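Local coordinates for protein BauA (Acinetobacter baumannii, PDB 6HCP) that probably takes up the iron-loaded siderophore preacinetobactin across the outer membrane as a TonB-dependent receptor, at residues 89-93 and 104-108. Sequence-based numbering, arbitrary orientation.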
loop_
_atom_site.group_PDB
_atom_site.type_symbol
_atom_site.label_atom_id
_atom_site.label_comp_id
_atom_site.label_asym_id
_atom_site.label_seq_id
_atom_site.Cartn_x
_atom_site.Cartn_y
_atom_site.Cartn_z
ATOM N N PRO A 89 26.995 -1.952 -3.822
ATOM C CA PRO A 89 27.162 -2.008 -2.368
ATOM C C PRO A 89 28.353 -1.198 -1.833
ATOM O O PRO A 89 28.504 -1.067 -0.619
ATOM C CB PRO A 89 27.421 -3.501 -2.115
ATOM C CG PRO A 89 28.110 -3.971 -3.385
ATOM C CD PRO A 89 27.480 -3.161 -4.499
ATOM N N SER A 90 29.175 -0.651 -2.731
ATOM C CA SER A 90 30.268 0.216 -2.311
ATOM C C SER A 90 29.860 1.691 -2.371
ATOM O O SER A 90 30.693 2.575 -2.135
ATOM C CB SER A 90 31.508 -0.058 -3.145
ATOM O OG SER A 90 32.051 -1.322 -2.790
ATOM N N ILE A 91 28.598 1.966 -2.723
ATOM C CA ILE A 91 28.121 3.339 -2.714
ATOM C C ILE A 91 26.999 3.459 -1.674
ATOM O O ILE A 91 26.165 2.572 -1.542
ATOM C CB ILE A 91 27.680 3.747 -4.131
ATOM C CG1 ILE A 91 28.880 3.621 -5.085
ATOM C CG2 ILE A 91 27.065 5.139 -4.123
ATOM C CD1 ILE A 91 28.693 4.195 -6.433
ATOM N N TYR A 92 27.050 4.526 -0.883
ATOM C CA TYR A 92 26.042 4.753 0.141
ATOM C C TYR A 92 25.465 6.157 -0.006
ATOM O O TYR A 92 26.215 7.130 -0.136
ATOM C CB TYR A 92 26.622 4.599 1.545
ATOM C CG TYR A 92 25.629 4.899 2.635
ATOM C CD1 TYR A 92 24.557 4.048 2.870
ATOM C CD2 TYR A 92 25.693 6.086 3.353
ATOM C CE1 TYR A 92 23.558 4.384 3.771
ATOM C CE2 TYR A 92 24.709 6.430 4.259
ATOM C CZ TYR A 92 23.662 5.553 4.505
ATOM O OH TYR A 92 22.683 5.914 5.375
ATOM N N THR A 93 24.135 6.250 0.081
ATOM C CA THR A 93 23.443 7.529 0.199
ATOM C C THR A 93 22.536 7.480 1.429
ATOM O O THR A 93 21.964 6.429 1.755
ATOM C CB THR A 93 22.656 7.895 -1.076
ATOM O OG1 THR A 93 22.053 9.177 -0.875
ATOM C CG2 THR A 93 21.596 6.875 -1.421
ATOM N N TYR A 104 26.395 11.180 -1.712
ATOM C CA TYR A 104 26.798 9.782 -1.723
ATOM C C TYR A 104 28.280 9.629 -1.334
ATOM O O TYR A 104 29.070 10.554 -1.409
ATOM C CB TYR A 104 26.540 9.134 -3.089
ATOM C CG TYR A 104 27.074 9.895 -4.272
ATOM C CD1 TYR A 104 28.360 9.692 -4.747
ATOM C CD2 TYR A 104 26.274 10.787 -4.965
ATOM C CE1 TYR A 104 28.879 10.455 -5.780
ATOM C CE2 TYR A 104 26.768 11.520 -6.033
ATOM C CZ TYR A 104 28.074 11.363 -6.443
ATOM O OH TYR A 104 28.560 12.118 -7.488
ATOM N N TYR A 105 28.573 8.456 -0.781
ATOM C CA TYR A 105 29.886 7.994 -0.425
ATOM C C TYR A 105 30.266 6.845 -1.363
ATOM O O TYR A 105 29.411 6.029 -1.730
ATOM C CB TYR A 105 29.905 7.487 1.017
ATOM C CG TYR A 105 29.606 8.519 2.069
ATOM C CD1 TYR A 105 28.305 8.914 2.332
ATOM C CD2 TYR A 105 30.599 8.950 2.932
ATOM C CE1 TYR A 105 28.015 9.831 3.326
ATOM C CE2 TYR A 105 30.344 9.929 3.880
ATOM C CZ TYR A 105 29.044 10.324 4.121
ATOM O OH TYR A 105 28.798 11.235 5.094
ATOM N N ILE A 106 31.557 6.751 -1.686
ATOM C CA ILE A 106 32.123 5.626 -2.416
ATOM C C ILE A 106 33.281 5.066 -1.576
ATOM O O ILE A 106 34.130 5.830 -1.109
ATOM C CB ILE A 106 32.578 6.063 -3.829
ATOM C CG1 ILE A 106 31.444 6.751 -4.606
ATOM C CG2 ILE A 106 33.134 4.873 -4.586
ATOM C CD1 ILE A 106 31.838 7.302 -5.952
ATOM N N ARG A 107 33.265 3.748 -1.335
ATOM C CA ARG A 107 34.239 3.078 -0.480
ATOM C C ARG A 107 34.346 3.802 0.870
ATOM O O ARG A 107 35.421 3.847 1.490
ATOM C CB ARG A 107 35.597 2.991 -1.177
ATOM C CG ARG A 107 35.612 1.943 -2.276
ATOM C CD ARG A 107 37.000 1.578 -2.771
ATOM N NE ARG A 107 36.921 0.454 -3.681
ATOM C CZ ARG A 107 37.931 -0.027 -4.394
ATOM N NH1 ARG A 107 39.070 0.651 -4.491
ATOM N NH2 ARG A 107 37.732 -1.120 -5.111
ATOM N N GLY A 108 33.209 4.327 1.337
ATOM C CA GLY A 108 33.080 4.868 2.670
ATOM C C GLY A 108 33.640 6.268 2.834
ATOM O O GLY A 108 33.716 6.762 3.967
HETATM O O HOH W 1 30.438 3.874 0.566
#
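Tyr92 and Tyr105 form the hydrogen-bonded pair of a short antiparallel ladder between 89-93 and 104-108. Tyr105 N gives its hydrogen to Tyr92 O at 2.8 Å, and Tyr92 N donates to Tyr105 O at 2.9 Å. Ile91 faces Ile106 as the adjoining non-hydrogen-bonded pair. Beyond it, Arg107 N reaches Ser90 O at 2.9 Å. A water also donates to Ser90 O and accepts from Gly108 N, so this carbonyl is gripped twice as the second segment turns away.

Ile91, Tyr104 and Ile106 share one face. CG1 of Ile91 lies 4.1 Å from CG1 of Ile106, the two side chains running alongside each other. With chi1 -60° this CG1 lies beside the backbone N of Ile91, which sets CG2 anti to that N and against Tyr104 CB at 4.2 Å. Helix 81-84 covers this side through Ile84. On the face with Tyr92 and Tyr105, CD1 of Tyr105 comes to the edge of the Tyr92 ring, in its plane, 4.0 Å from Tyr92 CD2. Tyr92 O lies at the edge of the Tyr105 ring. The Tyr92 hydroxyl is hydrogen-bonded to Arg649. Both tyrosines also touch barrel strand 599-618.

The contact belongs to the plug of a TonB-dependent receptor, which sits inside the barrel. At the Ser90 and Arg107 end, side chains bind the barrel wall. Arg107 makes salt bridges to Glu514 and Glu564, and Ser90 OG bonds the same Glu564. Two acidic groups around one guanidinium would probably stabilise its positive charge. Mainly apolar packing, through Ile91 and Tyr104, thus joins the ladder to helix 81-84, while charged and polar links join it to the barrel.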